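Local structure of Alpha/beta hydrolase fold-3 domain protein (Sulfolobus islandicus, 5LK6) at residues Gly14-Pro18 with Ile30-Leu34; Ser36-Lys40 with Phe279-Ile283; Asn99-Cys103 with Leu297-Tyr302. The protein is probably a thermostable carboxylesterase or lipase of the alpha/beta-hydrolase fold, hydrolysing ester bonds with a serine nucleophile. All coordinates share one frame; numbering follows the deposited sequence.

Interaction 1 (Gly14-Pro18 with Ile30-Leu34); sequences GFIVP and IFRQL
Leu34 and Ile30, one turn apart on helix 24-36, take up the loop Gly14-Pro18 that leads into that helix. The pairing is a helix-loop packing in the N-terminal part of an alpha/beta hydrolase, a region that in relatives of the hormone-sensitive lipase type contributes to the cap over the active site. Leu34 divides its two methyls between different partners. Its CG stands opposite the carbonyl carbon (chi1 -66°) and its outer chain is extended, which sends CD1 and CD2 out to the loop. CD2 comes obliquely to Phe15, 3.9 Å from CE1, while CD1 sits 3.9 Å from Val17 CG2, the two side chains running past each other in opposite directions. CD1 also lies 3.8 Å from the carbonyl Ile16 O. Phe15 reaches this place because its ring is swung away from its own backbone N (chi1 -179°); the same ring also packs against Phe197. The same Val17 CG2 stands at the edge of the Phe31 ring, near its plane, 4.4 Å from CD1. Ile30 works with both branches: CG2 rests 3.7 Å from Ile16 O, and the longer arm carries CD1 to the Pro18 ring. An alanine here would lose both branches and would probably leave Pro18 without its partner on the helix and a gap beside the loop. The side chains meet through apolar packing, with two methyls also resting against the backbone oxygen of Ile16, and at its outer end Ile30 CD1 touches CG and CD of Pro18 alike, each at 3.7 Å.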
ATOM      1  N   GLY A  14      25.878  -4.374  10.310  1.00 42.31           N
ATOM      2  CA  GLY A  14      26.281  -5.555   9.516  1.00 41.97           C
ATOM      3  C   GLY A  14      25.240  -6.571   9.045  1.00 41.22           C
ATOM      4  O   GLY A  14      25.593  -7.699   8.621  1.00 50.15           O
ATOM      5  N   PHE A  15      23.977  -6.194   9.073  1.00 36.23           N
ATOM      6  CA  PHE A  15      22.911  -7.007   8.442  1.00 36.11           C
ATOM      7  C   PHE A  15      23.127  -7.057   6.902  1.00 33.90           C
ATOM      8  O   PHE A  15      23.042  -6.032   6.196  1.00 31.80           O
ATOM      9  CB  PHE A  15      21.557  -6.427   8.830  1.00 34.38           C
ATOM     10  CG  PHE A  15      20.374  -7.142   8.290  1.00 33.73           C
ATOM     11  CD1 PHE A  15      19.789  -8.180   9.021  1.00 35.88           C
ATOM     12  CD2 PHE A  15      19.750  -6.695   7.138  1.00 34.75           C
ATOM     13  CE1 PHE A  15      18.661  -8.825   8.552  1.00 36.20           C
ATOM     14  CE2 PHE A  15      18.607  -7.314   6.656  1.00 34.52           C
ATOM     15  CZ  PHE A  15      18.066  -8.382   7.351  1.00 38.54           C
ATOM     16  N   ILE A  16      23.465  -8.255   6.416  1.00 30.61           N
ATOM     17  CA  ILE A  16      23.910  -8.454   5.053  1.00 30.60           C
ATOM     18  C   ILE A  16      23.850  -9.921   4.653  1.00 29.54           C
ATOM     19  O   ILE A  16      24.012 -10.837   5.469  1.00 29.05           O
ATOM     20  CB  ILE A  16      25.378  -7.915   4.857  1.00 33.37           C
ATOM     21  CG1 ILE A  16      25.682  -7.554   3.352  1.00 34.65           C
ATOM     22  CG2 ILE A  16      26.415  -8.870   5.508  1.00 31.70           C
ATOM     23  CD1 ILE A  16      24.761  -6.540   2.613  1.00 32.87           C
ATOM     24  N   VAL A  17      23.651 -10.135   3.369  1.00 29.52           N
ATOM     25  CA  VAL A  17      23.927 -11.425   2.780  1.00 29.59           C
ATOM     26  C   VAL A  17      25.111 -11.195   1.839  1.00 28.57           C
ATOM     27  O   VAL A  17      24.960 -10.475   0.838  1.00 29.31           O
ATOM     28  CB  VAL A  17      22.721 -11.985   2.033  1.00 29.81           C
ATOM     29  CG1 VAL A  17      23.065 -13.355   1.500  1.00 30.63           C
ATOM     30  CG2 VAL A  17      21.518 -12.057   2.953  1.00 30.10           C
ATOM     31  N   PRO A  18      26.291 -11.783   2.165  1.00 26.39           N
ATOM     32  CA  PRO A  18      27.557 -11.491   1.417  1.00 23.18           C
ATOM     33  C   PRO A  18      27.668 -12.162   0.054  1.00 23.28           C
ATOM     34  O   PRO A  18      28.646 -12.856  -0.191  1.00 24.90           O
ATOM     35  CB  PRO A  18      28.649 -12.003   2.365  1.00 21.85           C
ATOM     36  CG  PRO A  18      27.965 -13.125   3.133  1.00 23.57           C
ATOM     37  CD  PRO A  18      26.503 -12.767   3.267  1.00 23.89           C
ATOM     38  N   ILE A  30      23.390 -18.317   5.273  1.00 26.82           N
ATOM     39  CA  ILE A  30      23.178 -16.989   5.874  1.00 26.72           C
ATOM     40  C   ILE A  30      21.750 -16.440   5.590  1.00 27.45           C
ATOM     41  O   ILE A  30      21.119 -15.902   6.512  1.00 26.05           O
ATOM     42  CB  ILE A  30      24.268 -15.981   5.463  1.00 25.24           C
ATOM     43  CG1 ILE A  30      25.586 -16.398   6.100  1.00 24.12           C
ATOM     44  CG2 ILE A  30      23.882 -14.555   5.885  1.00 23.51           C
ATOM     45  CD1 ILE A  30      26.779 -15.642   5.564  1.00 23.62           C
ATOM     46  N   PHE A  31      21.225 -16.621   4.363  1.00 26.72           N
ATOM     47  CA  PHE A  31      19.889 -16.123   4.091  1.00 27.40           C
ATOM     48  C   PHE A  31      18.814 -16.941   4.837  1.00 29.45           C
ATOM     49  O   PHE A  31      17.878 -16.343   5.359  1.00 26.63           O
ATOM     50  CB  PHE A  31      19.598 -16.029   2.596  1.00 28.22           C
ATOM     51  CG  PHE A  31      18.187 -15.669   2.293  1.00 26.44           C
ATOM     52  CD1 PHE A  31      17.787 -14.335   2.312  1.00 27.77           C
ATOM     53  CD2 PHE A  31      17.242 -16.662   2.091  1.00 26.00           C
ATOM     54  CE1 PHE A  31      16.471 -13.991   2.106  1.00 26.48           C
ATOM     55  CE2 PHE A  31      15.918 -16.340   1.904  1.00 26.68           C
ATOM     56  CZ  PHE A  31      15.540 -14.999   1.893  1.00 28.06           C
ATOM     57  N   ARG A  32      18.933 -18.281   4.843  1.00 33.42           N
ATOM     58  CA  ARG A  32      18.118 -19.175   5.717  1.00 35.47           C
ATOM     59  C   ARG A  32      18.043 -18.681   7.154  1.00 33.32           C
ATOM     60  O   ARG A  32      16.944 -18.664   7.678  1.00 31.14           O
ATOM     61  CB  ARG A  32      18.653 -20.620   5.802  1.00 38.71           C
ATOM     62  CG  ARG A  32      18.006 -21.658   4.922  1.00 43.35           C
ATOM     63  CD  ARG A  32      17.995 -23.051   5.563  1.00 51.08           C
ATOM     64  NE  ARG A  32      17.460 -24.026   4.592  1.00 64.98           N
ATOM     65  CZ  ARG A  32      16.611 -25.058   4.825  1.00 62.74           C
ATOM     66  NH1 ARG A  32      16.105 -25.336   6.052  1.00 49.75           N
ATOM     67  NH2 ARG A  32      16.255 -25.832   3.778  1.00 54.32           N
ATOM     68  N   GLN A  33      19.188 -18.330   7.770  1.00 32.09           N
ATOM     69  CA  GLN A  33      19.228 -17.872   9.153  1.00 34.18           C
ATOM     70  C   GLN A  33      18.499 -16.565   9.324  1.00 36.45           C
ATOM     71  O   GLN A  33      17.730 -16.425  10.257  1.00 38.37           O
ATOM     72  CB  GLN A  33      20.635 -17.599   9.649  1.00 38.55           C
ATOM     73  CG  GLN A  33      21.372 -18.785  10.238  1.00 50.31           C
ATOM     74  CD  GLN A  33      22.944 -18.717  10.121  1.00 57.53           C
ATOM     75  OE1 GLN A  33      23.589 -17.674   9.771  1.00 48.68           O
ATOM     76  NE2 GLN A  33      23.555 -19.869  10.390  1.00 54.80           N
ATOM     77  N   LEU A  34      18.786 -15.578   8.467  1.00 35.98           N
ATOM     78  CA  LEU A  34      18.108 -14.275   8.557  1.00 35.40           C
ATOM     79  C   LEU A  34      16.572 -14.352   8.407  1.00 35.88           C
ATOM     80  O   LEU A  34      15.859 -13.622   9.079  1.00 33.81           O
ATOM     81  CB  LEU A  34      18.680 -13.280   7.545  1.00 32.81           C
ATOM     82  CG  LEU A  34      20.138 -12.876   7.802  1.00 33.53           C
ATOM     83  CD1 LEU A  34      20.559 -11.887   6.715  1.00 32.55           C
ATOM     84  CD2 LEU A  34      20.391 -12.314   9.205  1.00 31.10           C
TER

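Interaction 2 (Ser36-Lys40 with Phe279-Ile283)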
ATOM      1  N   SER A  36      14.623 -17.203   8.787  1.00 36.99           N
ATOM      2  CA  SER A  36      14.100 -18.037   9.922  1.00 39.15           C
ATOM      3  C   SER A  36      13.904 -17.298  11.227  1.00 37.23           C
ATOM      4  O   SER A  36      13.172 -17.759  12.054  1.00 46.73           O
ATOM      5  CB  SER A  36      15.053 -19.199  10.237  1.00 37.50           C
ATOM      6  OG  SER A  36      15.073 -20.028   9.092  1.00 43.23           O
ATOM      7  N   ALA A  37      14.577 -16.182  11.441  1.00 34.09           N
ATOM      8  CA  ALA A  37      14.302 -15.344  12.601  1.00 33.79           C
ATOM      9  C   ALA A  37      12.834 -14.897  12.728  1.00 32.82           C
ATOM     10  O   ALA A  37      12.412 -14.506  13.781  1.00 39.58           O
ATOM     11  CB  ALA A  37      15.215 -14.101  12.592  1.00 31.20           C
ATOM     12  N   ALA A  38      12.080 -14.873  11.652  1.00 34.75           N
ATOM     13  CA  ALA A  38      10.662 -14.535  11.740  1.00 37.01           C
ATOM     14  C   ALA A  38       9.861 -15.671  12.425  1.00 35.89           C
ATOM     15  O   ALA A  38      10.096 -16.819  12.168  1.00 36.77           O
ATOM     16  CB  ALA A  38      10.083 -14.187  10.357  1.00 34.19           C
ATOM     17  N   PRO A  39       8.911 -15.329  13.295  1.00 38.49           N
ATOM     18  CA  PRO A  39       7.972 -16.351  13.735  1.00 38.60           C
ATOM     19  C   PRO A  39       7.064 -16.891  12.608  1.00 37.45           C
ATOM     20  O   PRO A  39       6.856 -16.259  11.565  1.00 31.33           O
ATOM     21  CB  PRO A  39       7.118 -15.583  14.745  1.00 40.28           C
ATOM     22  CG  PRO A  39       7.054 -14.195  14.144  1.00 42.31           C
ATOM     23  CD  PRO A  39       8.513 -13.999  13.815  1.00 42.95           C
ATOM     24  N   LYS A  40       6.510 -18.063  12.866  1.00 40.48           N
ATOM     25  CA  LYS A  40       5.598 -18.744  11.958  1.00 43.11           C
ATOM     26  C   LYS A  40       4.166 -18.682  12.501  1.00 41.05           C
ATOM     27  O   LYS A  40       3.853 -19.417  13.407  1.00 36.38           O
ATOM     28  CB  LYS A  40       6.030 -20.211  11.881  1.00 43.11           C
ATOM     29  CG  LYS A  40       7.404 -20.379  11.286  1.00 44.46           C
ATOM     30  CD  LYS A  40       7.807 -21.822  11.155  1.00 41.58           C
ATOM     31  CE  LYS A  40       9.210 -21.897  10.610  1.00 43.50           C
ATOM     32  NZ  LYS A  40       9.391 -23.224   9.960  1.00 45.52           N
ATOM     33  N   PHE A 279      11.875  -9.707   6.066  1.00 24.60           N
ATOM     34  CA  PHE A 279      12.336  -9.257   7.375  1.00 23.82           C
ATOM     35  C   PHE A 279      11.293  -8.417   8.048  1.00 22.83           C
ATOM     36  O   PHE A 279      11.609  -7.459   8.787  1.00 22.06           O
ATOM     37  CB  PHE A 279      13.662  -8.529   7.237  1.00 24.05           C
ATOM     38  CG  PHE A 279      14.587  -9.253   6.365  1.00 25.29           C
ATOM     39  CD1 PHE A 279      14.986 -10.502   6.706  1.00 26.45           C
ATOM     40  CD2 PHE A 279      14.954  -8.744   5.109  1.00 26.81           C
ATOM     41  CE1 PHE A 279      15.808 -11.238   5.831  1.00 29.09           C
ATOM     42  CE2 PHE A 279      15.780  -9.455   4.245  1.00 26.29           C
ATOM     43  CZ  PHE A 279      16.210 -10.709   4.609  1.00 26.48           C
ATOM     44  N   PHE A 280      10.047  -8.850   7.877  1.00 22.70           N
ATOM     45  CA  PHE A 280       8.910  -8.135   8.463  1.00 25.17           C
ATOM     46  C   PHE A 280       8.959  -7.926   9.983  1.00 26.41           C
ATOM     47  O   PHE A 280       8.433  -6.941  10.428  1.00 28.24           O
ATOM     48  CB  PHE A 280       7.560  -8.726   8.021  1.00 25.63           C
ATOM     49  CG  PHE A 280       7.286 -10.136   8.519  1.00 25.73           C
ATOM     50  CD1 PHE A 280       6.764 -10.350   9.794  1.00 27.05           C
ATOM     51  CD2 PHE A 280       7.481 -11.238   7.689  1.00 24.13           C
ATOM     52  CE1 PHE A 280       6.488 -11.651  10.234  1.00 26.84           C
ATOM     53  CE2 PHE A 280       7.214 -12.524   8.113  1.00 25.39           C
ATOM     54  CZ  PHE A 280       6.725 -12.736   9.391  1.00 26.59           C
ATOM     55  N   PRO A 281       9.607  -8.818  10.775  1.00 30.04           N
ATOM     56  CA  PRO A 281       9.689  -8.513  12.212  1.00 30.85           C
ATOM     57  C   PRO A 281      10.570  -7.336  12.562  1.00 30.74           C
ATOM     58  O   PRO A 281      10.302  -6.667  13.530  1.00 33.69           O
ATOM     59  CB  PRO A 281      10.262  -9.796  12.837  1.00 31.53           C
ATOM     60  CG  PRO A 281      10.126 -10.843  11.812  1.00 30.20           C
ATOM     61  CD  PRO A 281      10.210 -10.135  10.492  1.00 31.03           C
ATOM     62  N   LEU A 282      11.610  -7.099  11.786  1.00 31.71           N
ATOM     63  CA  LEU A 282      12.507  -5.959  11.980  1.00 30.71           C
ATOM     64  C   LEU A 282      12.068  -4.707  11.214  1.00 29.58           C
ATOM     65  O   LEU A 282      12.496  -3.630  11.506  1.00 28.45           O
ATOM     66  CB  LEU A 282      13.900  -6.347  11.465  1.00 33.04           C
ATOM     67  CG  LEU A 282      14.951  -7.022  12.350  1.00 35.67           C
ATOM     68  CD1 LEU A 282      14.355  -7.681  13.589  1.00 35.82           C
ATOM     69  CD2 LEU A 282      15.793  -8.003  11.515  1.00 35.21           C
ATOM     70  N   ILE A 283      11.290  -4.870  10.163  1.00 29.95           N
ATOM     71  CA  ILE A 283      10.933  -3.770   9.264  1.00 27.95           C
ATOM     72  C   ILE A 283       9.409  -3.805   9.187  1.00 26.73           C
ATOM     73  O   ILE A 283       8.846  -4.506   8.344  1.00 25.41           O
ATOM     74  CB  ILE A 283      11.609  -3.987   7.870  1.00 25.28           C
ATOM     75  CG1 ILE A 283      13.113  -4.014   8.014  1.00 25.23           C
ATOM     76  CG2 ILE A 283      11.236  -2.897   6.905  1.00 25.08           C
ATOM     77  CD1 ILE A 283      13.882  -4.156   6.704  1.00 26.55           C
TER
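The Phe280 ring receives Pro39 O at its edge, near the ring plane and 4.1 Å from CZ, and carries Pro281 CD on one face, 3.4 Å above the plane and displaced toward the rim. Ala38 CB approaches the same ring obliquely, 3.8 Å from CZ. This is loop-to-loop packing in an alpha/beta hydrolase: the connection from helix 24-36 to the edge strand 46-52 meets the turn that leads into the C-terminal helix 285-302. That turn has helical backbone angles at Phe280-Leu282 and is closed by Ile283 N bonding to Phe279 O at 2.9 Å. Phe280 holds its ring between its own backbone N and carbonyl carbon (chi1 66°), which carries CZ across to Ala38 and Pro39. The ring also packs on Arg287 and Ile290 of the following helix, while Ala38 touches Pro92 of helix 91-101. The methyl of Ala38 touches both the Pro281 ring and the end of the Phe280 ring. Pro39 and Pro281 run past each other in opposite directions, with 4.1 Å from Pro39 CD to Pro281 CG. That same Pro281 CG lies 3.6 Å from Ala38 CB.

Interaction 3 (Asn99-Cys103 with Leu297-Tyr302). With SO4 (sulfate ion), chain F; SO4 (sulfate ion), chain H.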
ATOM      1  N   ASN A  99      -2.359 -16.549   6.111  1.00 31.11           N
ATOM      2  CA  ASN A  99      -3.233 -16.013   7.132  1.00 32.01           C
ATOM      3  C   ASN A  99      -3.802 -14.624   6.754  1.00 29.18           C
ATOM      4  O   ASN A  99      -4.932 -14.358   7.076  1.00 33.84           O
ATOM      5  CB  ASN A  99      -2.521 -16.064   8.492  1.00 36.48           C
ATOM      6  CG  ASN A  99      -3.093 -15.095   9.480  1.00 43.76           C
ATOM      7  OD1 ASN A  99      -2.840 -13.892   9.427  1.00 44.03           O
ATOM      8  ND2 ASN A  99      -3.869 -15.606  10.388  1.00 48.12           N
ATOM      9  N   ALA A 100      -3.076 -13.799   6.008  1.00 26.22           N
ATOM     10  CA  ALA A 100      -3.617 -12.542   5.450  1.00 26.31           C
ATOM     11  C   ALA A 100      -4.557 -12.664   4.246  1.00 28.06           C
ATOM     12  O   ALA A 100      -5.400 -11.789   4.071  1.00 30.13           O
ATOM     13  CB  ALA A 100      -2.497 -11.560   5.091  1.00 24.49           C
ATOM     14  N   CYS A 101      -4.404 -13.679   3.397  1.00 28.10           N
ATOM     15  CA  CYS A 101      -5.223 -13.798   2.200  1.00 29.38           C
ATOM     16  C   CYS A 101      -6.436 -14.748   2.381  1.00 30.44           C
ATOM     17  O   CYS A 101      -7.334 -14.796   1.505  1.00 30.49           O
ATOM     18  CB  CYS A 101      -4.364 -14.254   0.988  1.00 30.51           C
ATOM     19  SG  CYS A 101      -3.829 -16.000   1.037  1.00 34.31           S
ATOM     20  N   ASN A 102      -6.450 -15.518   3.472  1.00 29.93           N
ATOM     21  CA  ASN A 102      -7.428 -16.611   3.676  1.00 32.66           C
ATOM     22  C   ASN A 102      -7.563 -17.474   2.388  1.00 32.02           C
ATOM     23  O   ASN A 102      -8.652 -17.829   1.912  1.00 30.65           O
ATOM     24  CB  ASN A 102      -8.783 -16.058   4.188  1.00 34.42           C
ATOM     25  CG  ASN A 102      -8.747 -15.632   5.675  1.00 38.51           C
ATOM     26  OD1 ASN A 102      -7.982 -16.136   6.533  1.00 41.55           O
ATOM     27  ND2 ASN A 102      -9.580 -14.682   5.975  1.00 40.93           N
ATOM     28  N   CYS A 103      -6.408 -17.801   1.833  1.00 30.36           N
ATOM     29  CA  CYS A 103      -6.339 -18.520   0.592  1.00 31.70           C
ATOM     30  C   CYS A 103      -5.285 -19.618   0.710  1.00 29.53           C
ATOM     31  O   CYS A 103      -4.513 -19.678   1.694  1.00 25.89           O
ATOM     32  CB  CYS A 103      -6.111 -17.544  -0.585  1.00 32.10           C
ATOM     33  SG  CYS A 103      -4.424 -16.940  -0.768  1.00 35.92           S
ATOM     34  N   LEU A 297      -5.952  -9.845  -2.331  1.00 30.80           N
ATOM     35  CA  LEU A 297      -6.348 -11.206  -2.747  1.00 30.27           C
ATOM     36  C   LEU A 297      -7.760 -11.576  -2.207  1.00 31.57           C
ATOM     37  O   LEU A 297      -8.544 -12.197  -2.922  1.00 30.47           O
ATOM     38  CB  LEU A 297      -5.299 -12.271  -2.332  1.00 28.31           C
ATOM     39  CG  LEU A 297      -4.030 -12.313  -3.183  1.00 27.90           C
ATOM     40  CD1 LEU A 297      -2.944 -13.119  -2.514  1.00 27.60           C
ATOM     41  CD2 LEU A 297      -4.323 -12.865  -4.553  1.00 29.00           C
ATOM     42  N   ARG A 298      -8.076 -11.197  -0.960  1.00 30.39           N
ATOM     43  CA  ARG A 298      -9.416 -11.416  -0.431  1.00 29.23           C
ATOM     44  C   ARG A 298     -10.496 -10.787  -1.316  1.00 31.64           C
ATOM     45  O   ARG A 298     -11.498 -11.439  -1.573  1.00 34.18           O
ATOM     46  CB  ARG A 298      -9.562 -10.917   0.982  1.00 27.39           C
ATOM     47  CG  ARG A 298      -8.947 -11.842   2.014  1.00 28.06           C
ATOM     48  CD  ARG A 298      -9.327 -11.408   3.410  1.00 27.76           C
ATOM     49  NE  ARG A 298      -8.351 -11.808   4.410  1.00 29.99           N
ATOM     50  CZ  ARG A 298      -8.520 -11.723   5.744  1.00 30.06           C
ATOM     51  NH1 ARG A 298      -9.670 -11.303   6.294  1.00 28.28           N
ATOM     52  NH2 ARG A 298      -7.544 -12.140   6.541  1.00 28.74           N
ATOM     53  N   ARG A 299     -10.285  -9.574  -1.816  1.00 32.43           N
ATOM     54  CA  ARG A 299     -11.250  -8.988  -2.705  1.00 38.90           C
ATOM     55  C   ARG A 299     -11.364  -9.797  -3.996  1.00 43.01           C
ATOM     56  O   ARG A 299     -12.487 -10.081  -4.411  1.00 47.38           O
ATOM     57  CB  ARG A 299     -10.983  -7.527  -3.049  1.00 41.96           C
ATOM     58  CG  ARG A 299     -11.207  -6.552  -1.891  1.00 46.74           C
ATOM     59  CD  ARG A 299     -11.714  -5.191  -2.395  1.00 49.67           C
ATOM     60  NE  ARG A 299     -11.226  -4.836  -3.748  1.00 46.15           N
ATOM     61  CZ  ARG A 299     -10.000  -4.379  -4.057  1.00 43.33           C
ATOM     62  NH1 ARG A 299      -9.013  -4.209  -3.109  1.00 37.11           N
ATOM     63  NH2 ARG A 299      -9.763  -4.094  -5.355  1.00 42.28           N
ATOM     64  N   THR A 300     -10.258 -10.191  -4.621  1.00 39.71           N
ATOM     65  CA  THR A 300     -10.408 -10.673  -5.968  1.00 39.63           C
ATOM     66  C   THR A 300     -10.871 -12.139  -5.890  1.00 39.61           C
ATOM     67  O   THR A 300     -11.514 -12.593  -6.807  1.00 38.67           O
ATOM     68  CB  THR A 300      -9.217 -10.378  -6.935  1.00 44.69           C
ATOM     69  OG1 THR A 300      -8.504 -11.575  -7.266  1.00 42.14           O
ATOM     70  CG2 THR A 300      -8.261  -9.324  -6.388  1.00 50.20           C
ATOM     71  N   PHE A 301     -10.639 -12.849  -4.788  1.00 36.48           N
ATOM     72  CA  PHE A 301     -11.158 -14.212  -4.650  1.00 35.42           C
ATOM     73  C   PHE A 301     -12.588 -14.305  -4.094  1.00 38.33           C
ATOM     74  O   PHE A 301     -13.368 -15.125  -4.544  1.00 41.20           O
ATOM     75  CB  PHE A 301     -10.267 -15.045  -3.740  1.00 35.24           C
ATOM     76  CG  PHE A 301      -8.947 -15.477  -4.359  1.00 34.03           C
ATOM     77  CD1 PHE A 301      -8.861 -15.913  -5.699  1.00 33.30           C
ATOM     78  CD2 PHE A 301      -7.779 -15.517  -3.554  1.00 31.05           C
ATOM     79  CE1 PHE A 301      -7.650 -16.357  -6.218  1.00 31.19           C
ATOM     80  CE2 PHE A 301      -6.588 -15.921  -4.076  1.00 29.45           C
ATOM     81  CZ  PHE A 301      -6.520 -16.354  -5.409  1.00 31.29           C
ATOM     82  N   TYR A 302     -12.934 -13.477  -3.120  1.00 41.35           N
ATOM     83  CA  TYR A 302     -14.242 -13.552  -2.454  1.00 39.07           C
ATOM     84  C   TYR A 302     -15.168 -12.291  -2.607  1.00 41.54           C
ATOM     85  O   TYR A 302     -15.892 -11.988  -1.717  1.00 51.93           O
ATOM     86  CB  TYR A 302     -13.970 -13.926  -0.983  1.00 36.68           C
ATOM     87  CG  TYR A 302     -12.857 -14.971  -0.783  1.00 37.14           C
ATOM     88  CD1 TYR A 302     -12.921 -16.222  -1.411  1.00 38.92           C
ATOM     89  CD2 TYR A 302     -11.731 -14.721   0.040  1.00 38.72           C
ATOM     90  CE1 TYR A 302     -11.916 -17.193  -1.236  1.00 37.29           C
ATOM     91  CE2 TYR A 302     -10.713 -15.698   0.203  1.00 37.72           C
ATOM     92  CZ  TYR A 302     -10.819 -16.933  -0.448  1.00 36.02           C
ATOM     93  OH  TYR A 302      -9.885 -17.928  -0.321  1.00 34.16           O
TER
HETATM   94  S   SO4 F 402      -9.158 -11.128   9.814  1.00 60.47           S
HETATM   95  O1  SO4 F 402      -8.837 -12.258  10.718  1.00 54.40           O
HETATM   96  O2  SO4 F 402     -10.473 -11.496   9.116  1.00 55.09           O
HETATM   97  O3  SO4 F 402      -9.148  -9.867  10.595  1.00 53.12           O
HETATM   98  O4  SO4 F 402      -8.041 -10.874   8.889  1.00 53.18           O
HETATM   99  S   SO4 H 402     -13.129  -9.990   5.267  1.00 60.85           S
HETATM  100  O1  SO4 H 402     -14.290  -9.631   6.137  1.00 58.99           O
HETATM  101  O2  SO4 H 402     -12.567 -11.229   5.859  1.00 56.92           O
HETATM  102  O3  SO4 H 402     -12.140  -8.930   5.403  1.00 65.39           O
HETATM  103  O4  SO4 H 402     -13.346 -10.030   3.774  1.00 55.02           O
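Where helix 91-101 ends in a disulfide-closed turn, Arg298 of the C-terminal helix 285-302 lays its guanidinium against the Ala100 carbonyl and the Asn102 side chain. Arg298 runs extended from CG to NE, and NE donates to Ala100 O at 3.0 Å (N-H...O 142°). The donor stands above the carbonyl plane, clear of a lone-pair direction; NH2 adds a weak second bond to the same oxygen. Asn102 ND2 lies over the centre of the guanidinium, 3.1 Å above its plane, with the amide tilted 27° from parallel. ND2 and the guanidinium nitrogens are all donors, so none of these close N-N approaches is a hydrogen bond. At the guanidinium edge, two sulfate ions, probably from the crystallisation liquor, take the outward nitrogens: NH1 bonds to O2 of each sulfate, and NH2 reaches O4 of the chain F ion at 2.7 Å. This anion-rich spot lies by the dimer interface, where Arg298 packs on Arg298 of the second subunit and Arg299 forms salt bridges with Asp288 and Glu284 of that subunit. In the alpha/beta-hydrolase fold the two helices here pack on the same central sheet, Leu297 touching Leu74 and Ala146 of its strands. Asn102 leaves the helix with positive phi (46°), and Cys101 and Cys103 join across it, SG to SG 2.1 Å. Leu297 CD1 meets Cys101 CB at 3.9 Å, and Cys103 CB comes obliquely to Phe301 CE2. Tyr302 OH donates to Asn102 O at 2.6 Å, an oxygen near the plane of the tyrosine ring. The same hydroxyl is also hydrogen-bonded to Gly72 N, at the start of strand 72-77.

How the interactions relate
Interactions 1 and 2 form one continuous patch, their centres 13 Å apart: Phe279 brings its CG to 3.7 Å from Phe15 CZ, and its CE1 to 3.9 Å from Leu34 CB. Interaction 3 stands apart, its centre 31 Å from that of interaction 1 and 22 Å from that of interaction 2, with nearest atoms about 18 Å and about 8 Å away. Yet two helices bridge it to interaction 2, since 279-283 leads into helix 285-302 and Ala38 packs on helix 91-101. The sequence and geometry suggest a Ser151-His274-Asp244 triad; the segment 279-283 follows His274 closely in the chain, whereas interaction 3 belongs to the dimer side.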